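Local coordinates for protein 2,3-dihydroxybenzoate-AMP ligase (Mycobacterium smegmatis, PDB 5KEI) that belongs to the AMP-binding (ANL) superfamily of enzymes, which pair a large N-terminal region with a smaller, separate C-terminal domain, at residues A[223-228]-A[408-413]; A[26-31]-A[40-45]; A[207-212]-A[228-233]. All blocks are in the same frame, centred on the assembly; numbering follows the deposited sequence.

Contact 1 of 3, residues A[223-228]-A[408-413]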
ATOM      1  N   ILE A 223      -4.792   4.931   0.398  1.00 25.63           N
ATOM      2  CA  ILE A 223      -4.404   4.889   1.795  1.00 27.84           C
ATOM      3  C   ILE A 223      -3.604   6.126   2.135  1.00 25.55           C
ATOM      4  O   ILE A 223      -2.516   6.336   1.574  1.00 25.18           O
ATOM      5  CB  ILE A 223      -3.570   3.618   2.091  1.00 25.75           C
ATOM      6  CG1 ILE A 223      -4.434   2.369   1.886  1.00 28.22           C
ATOM      7  CG2 ILE A 223      -3.012   3.658   3.493  1.00 25.28           C
ATOM      8  CD1 ILE A 223      -3.644   1.093   1.677  1.00 25.19           C
ATOM      9  N   PRO A 224      -4.131   6.962   3.044  1.00 29.29           N
ATOM     10  CA  PRO A 224      -3.385   8.180   3.394  1.00 29.68           C
ATOM     11  C   PRO A 224      -2.315   7.881   4.446  1.00 29.99           C
ATOM     12  O   PRO A 224      -2.583   7.272   5.488  1.00 34.13           O
ATOM     13  CB  PRO A 224      -4.466   9.113   3.932  1.00 25.61           C
ATOM     14  CG  PRO A 224      -5.479   8.190   4.525  1.00 30.51           C
ATOM     15  CD  PRO A 224      -5.428   6.895   3.736  1.00 31.31           C
ATOM     16  N   ARG A 225      -1.083   8.263   4.153  1.00 28.49           N
ATOM     17  CA  ARG A 225      -0.042   8.114   5.158  1.00 32.22           C
ATOM     18  C   ARG A 225       0.379   9.520   5.522  1.00 27.42           C
ATOM     19  O   ARG A 225       0.663  10.347   4.650  1.00 28.36           O
ATOM     20  CB  ARG A 225       1.130   7.267   4.650  1.00 27.08           C
ATOM     21  CG  ARG A 225       0.726   5.908   4.043  1.00 27.99           C
ATOM     22  CD  ARG A 225       0.264   4.879   5.090  1.00 29.84           C
ATOM     23  NE  ARG A 225       1.264   4.748   6.152  1.00 36.04           N
ATOM     24  CZ  ARG A 225       2.092   3.721   6.316  1.00 26.32           C
ATOM     25  NH1 ARG A 225       2.042   2.666   5.513  1.00 23.95           N
ATOM     26  NH2 ARG A 225       2.955   3.749   7.314  1.00 28.35           N
ATOM     27  N   THR A 226       0.363   9.813   6.810  1.00 24.52           N
ATOM     28  CA  THR A 226       0.741  11.137   7.257  1.00 28.84           C
ATOM     29  C   THR A 226       2.253  11.278   7.244  1.00 27.98           C
ATOM     30  O   THR A 226       2.978  10.282   7.172  1.00 26.15           O
ATOM     31  CB  THR A 226       0.211  11.408   8.653  1.00 29.89           C
ATOM     32  OG1 THR A 226       0.858  10.525   9.578  1.00 25.59           O
ATOM     33  CG2 THR A 226      -1.270  11.160   8.688  1.00 28.11           C
ATOM     34  N   HIS A 227       2.723  12.521   7.294  1.00 31.01           N
ATOM     35  CA  HIS A 227       4.151  12.804   7.412  1.00 28.79           C
ATOM     36  C   HIS A 227       4.702  12.098   8.643  1.00 28.27           C
ATOM     37  O   HIS A 227       5.735  11.425   8.580  1.00 29.03           O
ATOM     38  CB  HIS A 227       4.421  14.313   7.512  1.00 28.53           C
ATOM     39  CG  HIS A 227       4.023  15.095   6.299  1.00 26.30           C
ATOM     40  ND1 HIS A 227       4.893  15.350   5.255  1.00 25.12           N
ATOM     41  CD2 HIS A 227       2.866  15.719   5.977  1.00 28.56           C
ATOM     42  CE1 HIS A 227       4.282  16.072   4.339  1.00 27.25           C
ATOM     43  NE2 HIS A 227       3.047  16.314   4.752  1.00 30.19           N
ATOM     44  N   GLN A 228       3.986  12.249   9.754  1.00 24.99           N
ATOM     45  CA  GLN A 228       4.408  11.687  11.028  1.00 26.13           C
ATOM     46  C   GLN A 228       4.665  10.183  10.910  1.00 31.48           C
ATOM     47  O   GLN A 228       5.714   9.682  11.349  1.00 28.94           O
ATOM     48  CB  GLN A 228       3.357  11.953  12.112  1.00 27.64           C
ATOM     49  CG  GLN A 228       3.165  13.436  12.551  1.00 29.41           C
ATOM     50  CD  GLN A 228       4.252  13.933  13.529  1.00 34.39           C
ATOM     51  OE1 GLN A 228       5.381  13.456  13.501  1.00 30.96           O
ATOM     52  NE2 GLN A 228       3.894  14.885  14.403  1.00 28.68           N
ATOM     53  N   GLY A 408      -2.186   1.154  15.345  1.00 34.22           N
ATOM     54  CA  GLY A 408      -0.899   1.610  15.824  1.00 32.22           C
ATOM     55  C   GLY A 408      -0.391   2.891  15.193  1.00 33.80           C
ATOM     56  O   GLY A 408      -1.086   3.543  14.409  1.00 33.23           O
ATOM     57  N   PRO A 409       0.856   3.248  15.517  1.00 32.59           N
ATOM     58  CA  PRO A 409       1.448   4.554  15.196  1.00 31.13           C
ATOM     59  C   PRO A 409       1.631   4.851  13.699  1.00 30.71           C
ATOM     60  O   PRO A 409       2.025   5.970  13.354  1.00 27.38           O
ATOM     61  CB  PRO A 409       2.810   4.499  15.907  1.00 29.33           C
ATOM     62  CG  PRO A 409       3.110   3.026  16.055  1.00 30.47           C
ATOM     63  CD  PRO A 409       1.781   2.376  16.264  1.00 29.46           C
ATOM     64  N   TYR A 410       1.359   3.887  12.823  1.00 30.85           N
ATOM     65  CA  TYR A 410       1.459   4.153  11.388  1.00 29.91           C
ATOM     66  C   TYR A 410       0.392   3.375  10.598  1.00 31.01           C
ATOM     67  O   TYR A 410       0.521   3.196   9.394  1.00 30.91           O
ATOM     68  CB  TYR A 410       2.876   3.834  10.873  1.00 28.25           C
ATOM     69  CG  TYR A 410       3.318   2.433  11.216  1.00 26.40           C
ATOM     70  CD1 TYR A 410       3.099   1.393  10.332  1.00 26.72           C
ATOM     71  CD2 TYR A 410       3.922   2.145  12.435  1.00 28.52           C
ATOM     72  CE1 TYR A 410       3.462   0.112  10.636  1.00 27.27           C
ATOM     73  CE2 TYR A 410       4.306   0.849  12.753  1.00 31.54           C
ATOM     74  CZ  TYR A 410       4.060  -0.163  11.844  1.00 29.21           C
ATOM     75  OH  TYR A 410       4.409  -1.453  12.107  1.00 23.85           O
ATOM     76  N   THR A 411      -0.664   2.938  11.285  1.00 29.80           N
ATOM     77  CA  THR A 411      -1.782   2.231  10.657  1.00 28.33           C
ATOM     78  C   THR A 411      -2.971   3.175  10.454  1.00 29.14           C
ATOM     79  O   THR A 411      -3.369   3.893  11.374  1.00 31.23           O
ATOM     80  CB  THR A 411      -2.221   0.998  11.496  1.00 30.42           C
ATOM     81  OG1 THR A 411      -1.192  -0.002  11.446  1.00 30.17           O
ATOM     82  CG2 THR A 411      -3.520   0.394  10.946  1.00 29.45           C
ATOM     83  N   LEU A 412      -3.534   3.180   9.249  1.00 24.73           N
ATOM     84  CA  LEU A 412      -4.553   4.162   8.896  1.00 25.05           C
ATOM     85  C   LEU A 412      -5.831   4.009   9.718  1.00 27.01           C
ATOM     86  O   LEU A 412      -6.132   2.937  10.239  1.00 31.58           O
ATOM     87  CB  LEU A 412      -4.882   4.076   7.407  1.00 27.81           C
ATOM     88  CG  LEU A 412      -6.006   3.137   6.979  1.00 27.44           C
ATOM     89  CD1 LEU A 412      -6.288   3.327   5.502  1.00 22.13           C
ATOM     90  CD2 LEU A 412      -5.659   1.692   7.274  1.00 26.77           C
ATOM     91  N   ASN A 413      -6.564   5.107   9.837  1.00 29.45           N
ATOM     92  CA  ASN A 413      -7.795   5.150  10.605  1.00 28.85           C
ATOM     93  C   ASN A 413      -9.006   5.238   9.677  1.00 29.52           C
ATOM     94  O   ASN A 413     -10.146   5.179  10.114  1.00 29.40           O
ATOM     95  CB  ASN A 413      -7.745   6.323  11.568  1.00 27.33           C
ATOM     96  CG  ASN A 413      -6.529   6.270  12.457  1.00 31.03           C
ATOM     97  OD1 ASN A 413      -6.520   5.543  13.447  1.00 31.13           O
ATOM     98  ND2 ASN A 413      -5.483   7.019  12.101  1.00 26.21           N
TER

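Contact 2 of 3, residues A[26-31]-A[40-45]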
ATOM      1  N   THR A  26      -9.352  10.666   7.651  1.00 34.28           N
ATOM      2  CA  THR A  26      -9.728  10.326   9.012  1.00 32.27           C
ATOM      3  C   THR A  26      -8.474  10.417   9.872  1.00 32.66           C
ATOM      4  O   THR A  26      -7.611   9.570   9.782  1.00 28.12           O
ATOM      5  CB  THR A  26     -10.323   8.911   9.119  1.00 31.69           C
ATOM      6  OG1 THR A  26     -11.381   8.748   8.166  1.00 35.28           O
ATOM      7  CG2 THR A  26     -10.838   8.662  10.526  1.00 28.53           C
ATOM      8  N   PRO A  27      -8.365  11.467  10.690  1.00 35.06           N
ATOM      9  CA  PRO A  27      -7.114  11.695  11.419  1.00 31.62           C
ATOM     10  C   PRO A  27      -6.882  10.698  12.535  1.00 32.63           C
ATOM     11  O   PRO A  27      -7.803  10.004  12.935  1.00 35.82           O
ATOM     12  CB  PRO A  27      -7.291  13.112  11.992  1.00 35.67           C
ATOM     13  CG  PRO A  27      -8.755  13.372  11.996  1.00 30.54           C
ATOM     14  CD  PRO A  27      -9.331  12.572  10.852  1.00 32.60           C
ATOM     15  N   PHE A  28      -5.650  10.626  13.028  1.00 37.71           N
ATOM     16  CA  PHE A  28      -5.377   9.907  14.265  1.00 34.90           C
ATOM     17  C   PHE A  28      -6.044  10.643  15.416  1.00 36.11           C
ATOM     18  O   PHE A  28      -5.977  11.865  15.490  1.00 38.37           O
ATOM     19  CB  PHE A  28      -3.879   9.797  14.522  1.00 30.25           C
ATOM     20  CG  PHE A  28      -3.199   8.784  13.673  1.00 34.94           C
ATOM     21  CD1 PHE A  28      -2.851   7.544  14.197  1.00 30.96           C
ATOM     22  CD2 PHE A  28      -2.914   9.059  12.338  1.00 34.85           C
ATOM     23  CE1 PHE A  28      -2.225   6.604  13.417  1.00 28.62           C
ATOM     24  CE2 PHE A  28      -2.287   8.117  11.546  1.00 31.71           C
ATOM     25  CZ  PHE A  28      -1.938   6.888  12.087  1.00 28.82           C
ATOM     26  N   PRO A  29      -6.683   9.903  16.322  1.00 36.47           N
ATOM     27  CA  PRO A  29      -7.234  10.558  17.512  1.00 38.36           C
ATOM     28  C   PRO A  29      -6.146  11.292  18.307  1.00 36.04           C
ATOM     29  O   PRO A  29      -5.038  10.784  18.464  1.00 37.19           O
ATOM     30  CB  PRO A  29      -7.815   9.393  18.317  1.00 40.48           C
ATOM     31  CG  PRO A  29      -8.016   8.278  17.295  1.00 39.40           C
ATOM     32  CD  PRO A  29      -6.883   8.443  16.333  1.00 36.81           C
ATOM     33  N   ALA A  30      -6.482  12.485  18.783  1.00 36.00           N
ATOM     34  CA  ALA A  30      -5.574  13.354  19.534  1.00 37.80           C
ATOM     35  C   ALA A  30      -4.761  12.644  20.628  1.00 41.16           C
ATOM     36  O   ALA A  30      -3.545  12.838  20.726  1.00 41.08           O
ATOM     37  CB  ALA A  30      -6.367  14.506  20.145  1.00 33.39           C
ATOM     38  N   GLU A  31      -5.411  11.817  21.439  1.00 38.13           N
ATOM     39  CA  GLU A  31      -4.721  11.198  22.565  1.00 40.02           C
ATOM     40  C   GLU A  31      -3.685  10.167  22.101  1.00 40.20           C
ATOM     41  O   GLU A  31      -2.633  10.016  22.729  1.00 36.02           O
ATOM     42  CB  GLU A  31      -5.724  10.557  23.538  1.00 43.58           C
ATOM     43  CG  GLU A  31      -6.463   9.310  23.017  1.00 58.47           C
ATOM     44  CD  GLU A  31      -7.630   9.632  22.067  1.00 61.38           C
ATOM     45  OE1 GLU A  31      -7.832  10.835  21.745  1.00 57.07           O
ATOM     46  OE2 GLU A  31      -8.344   8.676  21.647  1.00 56.28           O
ATOM     47  N   GLY A  40       8.482   9.063  20.934  1.00 26.50           N
ATOM     48  CA  GLY A  40       9.536   9.238  19.947  1.00 26.99           C
ATOM     49  C   GLY A  40       9.251   8.698  18.547  1.00 32.73           C
ATOM     50  O   GLY A  40      10.110   8.790  17.667  1.00 31.69           O
ATOM     51  N   TYR A  41       8.064   8.130  18.329  1.00 27.70           N
ATOM     52  CA  TYR A  41       7.684   7.657  16.994  1.00 28.71           C
ATOM     53  C   TYR A  41       7.495   8.841  16.032  1.00 28.58           C
ATOM     54  O   TYR A  41       8.128   8.912  14.976  1.00 29.24           O
ATOM     55  CB  TYR A  41       6.400   6.832  17.051  1.00 26.48           C
ATOM     56  CG  TYR A  41       6.412   5.708  18.056  1.00 28.63           C
ATOM     57  CD1 TYR A  41       7.572   5.010  18.339  1.00 29.82           C
ATOM     58  CD2 TYR A  41       5.254   5.356  18.744  1.00 32.25           C
ATOM     59  CE1 TYR A  41       7.578   3.991  19.276  1.00 31.38           C
ATOM     60  CE2 TYR A  41       5.250   4.341  19.678  1.00 27.74           C
ATOM     61  CZ  TYR A  41       6.409   3.658  19.944  1.00 28.60           C
ATOM     62  OH  TYR A  41       6.400   2.630  20.884  1.00 30.99           O
ATOM     63  N   TRP A  42       6.622   9.765  16.430  1.00 28.97           N
ATOM     64  CA  TRP A  42       6.258  10.947  15.651  1.00 28.05           C
ATOM     65  C   TRP A  42       7.149  12.161  15.937  1.00 32.65           C
ATOM     66  O   TRP A  42       7.069  12.745  17.017  1.00 30.99           O
ATOM     67  CB  TRP A  42       4.808  11.310  15.948  1.00 28.72           C
ATOM     68  CG  TRP A  42       3.799  10.381  15.351  1.00 30.89           C
ATOM     69  CD1 TRP A  42       4.000   9.091  14.946  1.00 29.09           C
ATOM     70  CD2 TRP A  42       2.431  10.680  15.064  1.00 29.21           C
ATOM     71  NE1 TRP A  42       2.841   8.572  14.437  1.00 29.45           N
ATOM     72  CE2 TRP A  42       1.858   9.534  14.486  1.00 23.95           C
ATOM     73  CE3 TRP A  42       1.627  11.823  15.226  1.00 28.16           C
ATOM     74  CZ2 TRP A  42       0.530   9.473  14.091  1.00 23.57           C
ATOM     75  CZ3 TRP A  42       0.310  11.765  14.822  1.00 28.16           C
ATOM     76  CH2 TRP A  42      -0.227  10.594  14.264  1.00 24.49           C
ATOM     77  N   ARG A  43       7.967  12.563  14.968  1.00 31.83           N
ATOM     78  CA  ARG A  43       9.008  13.559  15.224  1.00 33.12           C
ATOM     79  C   ARG A  43       8.763  14.932  14.594  1.00 37.59           C
ATOM     80  O   ARG A  43       9.694  15.728  14.446  1.00 38.97           O
ATOM     81  CB  ARG A  43      10.350  13.024  14.744  1.00 29.85           C
ATOM     82  CG  ARG A  43      10.770  11.757  15.438  1.00 32.95           C
ATOM     83  CD  ARG A  43      11.049  11.999  16.910  1.00 34.14           C
ATOM     84  NE  ARG A  43      12.456  12.274  17.196  1.00 48.51           N
ATOM     85  CZ  ARG A  43      13.286  11.426  17.810  1.00 50.32           C
ATOM     86  NH1 ARG A  43      12.872  10.227  18.210  1.00 46.31           N
ATOM     87  NH2 ARG A  43      14.544  11.781  18.029  1.00 59.62           N
ATOM     88  N   ASP A  44       7.523  15.183  14.187  1.00 35.47           N
ATOM     89  CA  ASP A  44       7.073  16.521  13.796  1.00 36.59           C
ATOM     90  C   ASP A  44       7.723  17.096  12.538  1.00 36.94           C
ATOM     91  O   ASP A  44       7.547  18.287  12.236  1.00 38.05           O
ATOM     92  CB  ASP A  44       7.293  17.491  14.964  1.00 36.37           C
ATOM     93  CG  ASP A  44       6.604  17.034  16.232  1.00 38.15           C
ATOM     94  OD1 ASP A  44       5.428  16.603  16.155  1.00 35.70           O
ATOM     95  OD2 ASP A  44       7.244  17.086  17.301  1.00 36.21           O
ATOM     96  N   GLN A  45       8.475  16.271  11.816  1.00 31.34           N
ATOM     97  CA  GLN A  45       9.136  16.722  10.601  1.00 30.11           C
ATOM     98  C   GLN A  45       8.453  16.187   9.327  1.00 38.69           C
ATOM     99  O   GLN A  45       7.952  15.042   9.284  1.00 33.32           O
ATOM    100  CB  GLN A  45      10.608  16.320  10.626  1.00 36.45           C
ATOM    101  CG  GLN A  45      11.398  16.887  11.818  1.00 37.58           C
ATOM    102  CD  GLN A  45      11.488  18.410  11.801  1.00 46.17           C
ATOM    103  OE1 GLN A  45      11.823  19.016  10.776  1.00 45.50           O
ATOM    104  NE2 GLN A  45      11.191  19.035  12.941  1.00 46.09           N
TER

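Contact 3 of 3, residues A[207-212]-A[228-233]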
ATOM      1  N   PRO A 207      -2.070  13.968   5.682  1.00 32.68           N
ATOM      2  CA  PRO A 207      -1.495  13.117   4.632  1.00 31.49           C
ATOM      3  C   PRO A 207      -0.298  13.727   3.916  1.00 28.02           C
ATOM      4  O   PRO A 207      -0.365  14.863   3.492  1.00 30.81           O
ATOM      5  CB  PRO A 207      -2.663  12.944   3.649  1.00 28.98           C
ATOM      6  CG  PRO A 207      -3.858  13.007   4.501  1.00 24.52           C
ATOM      7  CD  PRO A 207      -3.546  14.019   5.568  1.00 31.81           C
ATOM      8  N   ALA A 208       0.781  12.960   3.786  1.00 29.15           N
ATOM      9  CA  ALA A 208       1.918  13.373   2.996  1.00 26.20           C
ATOM     10  C   ALA A 208       1.757  12.835   1.589  1.00 32.76           C
ATOM     11  O   ALA A 208       2.037  13.542   0.619  1.00 31.95           O
ATOM     12  CB  ALA A 208       3.214  12.871   3.608  1.00 26.29           C
ATOM     13  N   LEU A 209       1.325  11.572   1.485  1.00 26.65           N
ATOM     14  CA  LEU A 209       1.075  10.944   0.185  1.00 26.76           C
ATOM     15  C   LEU A 209      -0.062   9.929   0.289  1.00 26.79           C
ATOM     16  O   LEU A 209      -0.483   9.588   1.393  1.00 27.52           O
ATOM     17  CB  LEU A 209       2.348  10.262  -0.356  1.00 30.21           C
ATOM     18  CG  LEU A 209       3.165   9.318   0.544  1.00 29.64           C
ATOM     19  CD1 LEU A 209       2.433   8.021   0.846  1.00 29.63           C
ATOM     20  CD2 LEU A 209       4.503   8.990  -0.094  1.00 32.93           C
ATOM     21  N   LEU A 210      -0.558   9.442  -0.850  1.00 25.28           N
ATOM     22  CA  LEU A 210      -1.540   8.346  -0.825  1.00 27.70           C
ATOM     23  C   LEU A 210      -0.928   7.077  -1.442  1.00 29.71           C
ATOM     24  O   LEU A 210      -0.392   7.092  -2.560  1.00 32.98           O
ATOM     25  CB  LEU A 210      -2.833   8.733  -1.558  1.00 22.54           C
ATOM     26  CG  LEU A 210      -3.471  10.078  -1.145  1.00 31.91           C
ATOM     27  CD1 LEU A 210      -4.661  10.460  -2.022  1.00 31.19           C
ATOM     28  CD2 LEU A 210      -3.889  10.098   0.322  1.00 33.77           C
ATOM     29  N   LEU A 211      -0.977   5.980  -0.705  1.00 29.13           N
ATOM     30  CA  LEU A 211      -0.587   4.690  -1.278  1.00 27.15           C
ATOM     31  C   LEU A 211      -1.816   4.021  -1.869  1.00 26.58           C
ATOM     32  O   LEU A 211      -2.950   4.388  -1.559  1.00 23.66           O
ATOM     33  CB  LEU A 211       0.061   3.784  -0.229  1.00 23.53           C
ATOM     34  CG  LEU A 211       1.315   4.292   0.489  1.00 24.92           C
ATOM     35  CD1 LEU A 211       1.608   3.419   1.686  1.00 28.79           C
ATOM     36  CD2 LEU A 211       2.516   4.280  -0.447  1.00 27.53           C
ATOM     37  N   VAL A 212      -1.573   3.051  -2.737  1.00 29.37           N
ATOM     38  CA  VAL A 212      -2.621   2.215  -3.298  1.00 30.85           C
ATOM     39  C   VAL A 212      -2.722   0.897  -2.521  1.00 32.85           C
ATOM     40  O   VAL A 212      -1.721   0.320  -2.118  1.00 34.65           O
ATOM     41  CB  VAL A 212      -2.364   1.945  -4.798  1.00 30.23           C
ATOM     42  CG1 VAL A 212      -3.378   0.965  -5.346  1.00 39.50           C
ATOM     43  CG2 VAL A 212      -2.435   3.254  -5.576  1.00 28.25           C
ATOM     44  N   GLN A 228       3.986  12.249   9.754  1.00 24.99           N
ATOM     45  CA  GLN A 228       4.408  11.687  11.028  1.00 26.13           C
ATOM     46  C   GLN A 228       4.665  10.183  10.910  1.00 31.48           C
ATOM     47  O   GLN A 228       5.714   9.682  11.349  1.00 28.94           O
ATOM     48  CB  GLN A 228       3.357  11.953  12.112  1.00 27.64           C
ATOM     49  CG  GLN A 228       3.165  13.436  12.551  1.00 29.41           C
ATOM     50  CD  GLN A 228       4.252  13.933  13.529  1.00 34.39           C
ATOM     51  OE1 GLN A 228       5.381  13.456  13.501  1.00 30.96           O
ATOM     52  NE2 GLN A 228       3.894  14.885  14.403  1.00 28.68           N
ATOM     53  N   ASP A 229       3.718   9.453  10.311  1.00 31.91           N
ATOM     54  CA  ASP A 229       3.778   8.014  10.452  1.00 26.84           C
ATOM     55  C   ASP A 229       4.656   7.413   9.368  1.00 25.48           C
ATOM     56  O   ASP A 229       5.255   6.358   9.578  1.00 30.24           O
ATOM     57  CB  ASP A 229       2.397   7.341  10.456  1.00 28.10           C
ATOM     58  CG  ASP A 229       1.698   7.365   9.114  1.00 30.03           C
ATOM     59  OD1 ASP A 229       0.981   8.322   8.813  1.00 34.58           O
ATOM     60  OD2 ASP A 229       1.941   6.433   8.315  1.00 29.38           O
ATOM     61  N   TYR A 230       4.792   8.106   8.241  1.00 27.31           N
ATOM     62  CA  TYR A 230       5.567   7.563   7.129  1.00 25.37           C
ATOM     63  C   TYR A 230       7.071   7.773   7.378  1.00 26.78           C
ATOM     64  O   TYR A 230       7.883   6.901   7.062  1.00 25.20           O
ATOM     65  CB  TYR A 230       5.103   8.173   5.783  1.00 20.89           C
ATOM     66  CG  TYR A 230       5.275   7.151   4.674  1.00 29.44           C
ATOM     67  CD1 TYR A 230       4.622   5.921   4.807  1.00 28.95           C
ATOM     68  CD2 TYR A 230       5.947   7.402   3.482  1.00 26.48           C
ATOM     69  CE1 TYR A 230       4.690   4.944   3.863  1.00 25.30           C
ATOM     70  CE2 TYR A 230       6.008   6.385   2.474  1.00 28.05           C
ATOM     71  CZ  TYR A 230       5.370   5.158   2.696  1.00 22.39           C
ATOM     72  OH  TYR A 230       5.366   4.109   1.808  1.00 23.40           O
ATOM     73  N   VAL A 231       7.434   8.898   7.988  1.00 26.18           N
ATOM     74  CA  VAL A 231       8.827   9.105   8.378  1.00 24.69           C
ATOM     75  C   VAL A 231       9.189   8.096   9.465  1.00 24.76           C
ATOM     76  O   VAL A 231      10.233   7.438   9.398  1.00 24.42           O
ATOM     77  CB  VAL A 231       9.071  10.529   8.866  1.00 28.48           C
ATOM     78  CG1 VAL A 231      10.503  10.684   9.444  1.00 25.86           C
ATOM     79  CG2 VAL A 231       8.823  11.509   7.717  1.00 25.50           C
ATOM     80  N   TYR A 232       8.307   7.942  10.447  1.00 26.46           N
ATOM     81  CA  TYR A 232       8.505   6.883  11.434  1.00 25.96           C
ATOM     82  C   TYR A 232       8.603   5.468  10.825  1.00 30.15           C
ATOM     83  O   TYR A 232       9.446   4.677  11.243  1.00 29.58           O
ATOM     84  CB  TYR A 232       7.392   6.904  12.497  1.00 27.08           C
ATOM     85  CG  TYR A 232       7.458   5.756  13.504  1.00 29.85           C
ATOM     86  CD1 TYR A 232       8.621   5.501  14.240  1.00 31.88           C
ATOM     87  CD2 TYR A 232       6.383   4.893  13.676  1.00 29.02           C
ATOM     88  CE1 TYR A 232       8.697   4.431  15.151  1.00 27.31           C
ATOM     89  CE2 TYR A 232       6.450   3.829  14.569  1.00 31.37           C
ATOM     90  CZ  TYR A 232       7.608   3.595  15.303  1.00 32.97           C
ATOM     91  OH  TYR A 232       7.663   2.537  16.194  1.00 26.16           O
ATOM     92  N   ASN A 233       7.803   5.177   9.798  1.00 28.63           N
ATOM     93  CA  ASN A 233       7.683   3.833   9.230  1.00 26.15           C
ATOM     94  C   ASN A 233       9.094   3.480   8.623  1.00 24.59           C
ATOM     95  O   ASN A 233       9.688   2.415   8.825  1.00 23.85           O
ATOM     96  CB  ASN A 233       6.610   3.795   8.130  1.00 32.59           C
ATOM     97  CG  ASN A 233       6.485   2.436   7.519  1.00 27.12           C
ATOM     98  OD1 ASN A 233       7.135   2.150   6.559  1.00 36.98           O
ATOM     99  ND2 ASN A 233       5.541   1.649   7.994  1.00 31.76           N
TER

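Contact 1 of 3, residues A[223-228]-A[408-413]
At the outer strand of a seven-stranded mixed sheet in the AMP-binding region, I223, P224 and R225 are covered by Y410 and L412 from the loop that follows strand 402-407. The contact has an apolar half and a polar half, and all five residues are buried. In the apolar half, L412 lays its CD1 methyl against two neighbours on the strand, crossing both side chains at roughly a right angle. I223 CG2 lies 3.9 Å from L412 CD1, and P224 CD is 4.1 Å from the same methyl. The first torsion of I223 sets CG2 anti to the backbone N and so presents it to the leucine. Leucine suits this buried place because it is apolar and long enough to bring a methyl to both partners. The polar half belongs to R225, whose chain bends at chi2 and chi3 to lie alongside Y410, with guanidinium and ring planes 23° apart. Y410 O sits 3.1 Å above the guanidinium plane, displaced toward its rim; the approach of R225 NH2 to Y410 O, at 3.2 Å, has too poor an angle for a hydrogen bond. R225 NH2 also packs 3.6 Å from Y410 CB. Other groups satisfy the arginine: D229 makes a salt bridge with NE, and A356 O accepts from NH1. Several grips on one flat cation should fix its rotation, and the carbonyl above it probably adds a favourable electrostatic term. The hydroxyl of Y410 is held by L360 N, which anchors the far end of the ring. Beyond the contact, strand 222-226 pairs with strand 207-212 and leads straight into helix 227-240, to which T226 provides the N-cap. The loop thus bridges this hairpin and helix to the four-stranded antiparallel sheet that contains strand 402-407.

Contact 2 of 3, residues A[26-31]-A[40-45]
F28 and W42 make the whole of this contact, a T-shaped aromatic pair joining the segments that lead into and out of the short helix 30-38. The benzo edge of the indole points at the face of the phenyl ring: the planes stand at 84°, and the centroids of F28 and of the six-membered ring of W42 are 5.0 Å apart. W42 CZ2 is 3.7 Å above the F28 ring plane, over its centre, while W42 CH2 comes within 3.5 Å of F28 CG. Such a meeting lets the slightly positive C-H edge face the phenyl pi cloud. Tryptophan suits the place by its length, since the CA atoms of F28 and W42 are 11.8 Å apart, and its pyrrole end still offers NE1 to P409 O, a bond that should help to fix how the indole is turned.

Around this tight centre the chain is much looser. F28 is only partly buried, and past W42 the exposed R43 folds back on its own segment, R43 NH1 donating to G40 O at 3.2 Å with an N-H...O angle of 164°. G40 ends the helix in a Schellman motif, its positive phi being readily adopted by glycine. Helix 30-38 lies between the two rings in the chain: A33 and Y36 pack on W42, R37 pairs with D44, and helix 227-240 is a further neighbour, its Y232 ring meeting that of Y41.

Contact 3 of 3, residues A[207-212]-A[228-233]
Strand 207-212 turns a corner at A208, where A208 and L209 both face R225 of the neighbouring antiparallel strand in a classic beta bulge, and from there it runs past the helical segment 228-233, which meets it through a single tyrosine. L209 and L211, two apart on the strand and so directed to the same side, both meet Y230. L209 CD2 reaches Y230 CE2 at 4.0 Å, and its sister methyl CD1 lies 4.3 Å above the ring plane, offset toward the rim. The side chain of L209 crosses the tyrosine at about a right angle; its CG stands between the backbone N and the carbonyl carbon (chi1 49°), which helps to turn the forked end toward the ring. L211 and Y230 approach from opposite directions, so that the leucine meets the hydroxyl end of the ring: L211 CD2 is 3.6 Å from Y230 OH, and L211 CD1 is 4.1 Å from Y230 CE1. Y230 has a first torsion of -148°, away from the staggered values, and its ring is directed from the helix toward the sheet. Leucine fits both strand positions because its forked end offers two methyls, L209 over one face of the ring and L211 at its hydroxyl end. Tyrosine fits the helix position because its apolar ring can be buried among them while its hydroxyl is satisfied by a hydrogen bond with N258 OD1. Helix 258-262 also brings L261 and A262 against the ring, and R225 adds its side chain. The whole is a beta-hairpin followed at once by a helix that packs back on the first strand of that hairpin. The turn of the hairpin, between strands 207-212 and 222-226, carries the glycine- and threonine-rich signature of AMP-binding enzymes, and the leucines and Y230 form part of the buried packing of the hairpin and helix next to that loop.

How the contacts relate
Contacts 1 and 3 are neighbours, their centres about 6 Å apart: both use helix 227-240 and share Q228, and their strands are sheet partners, with I223 N 2.7 Å from L211 O and R225 O 2.8 Å from A208 N. Contact 2 lies nearer the surface, its centre about 9 Å from that of contact 1 and about 11 Å from that of contact 3. Two probable hydrogen bonds tie it inward, Q228 OE1 to D44 N at 2.8 Å and P409 O to W42 NE1 at 2.9 Å. The N-terminal part of the chain thereby joins the hairpin that carries the family's signature loop and the helix that follows it.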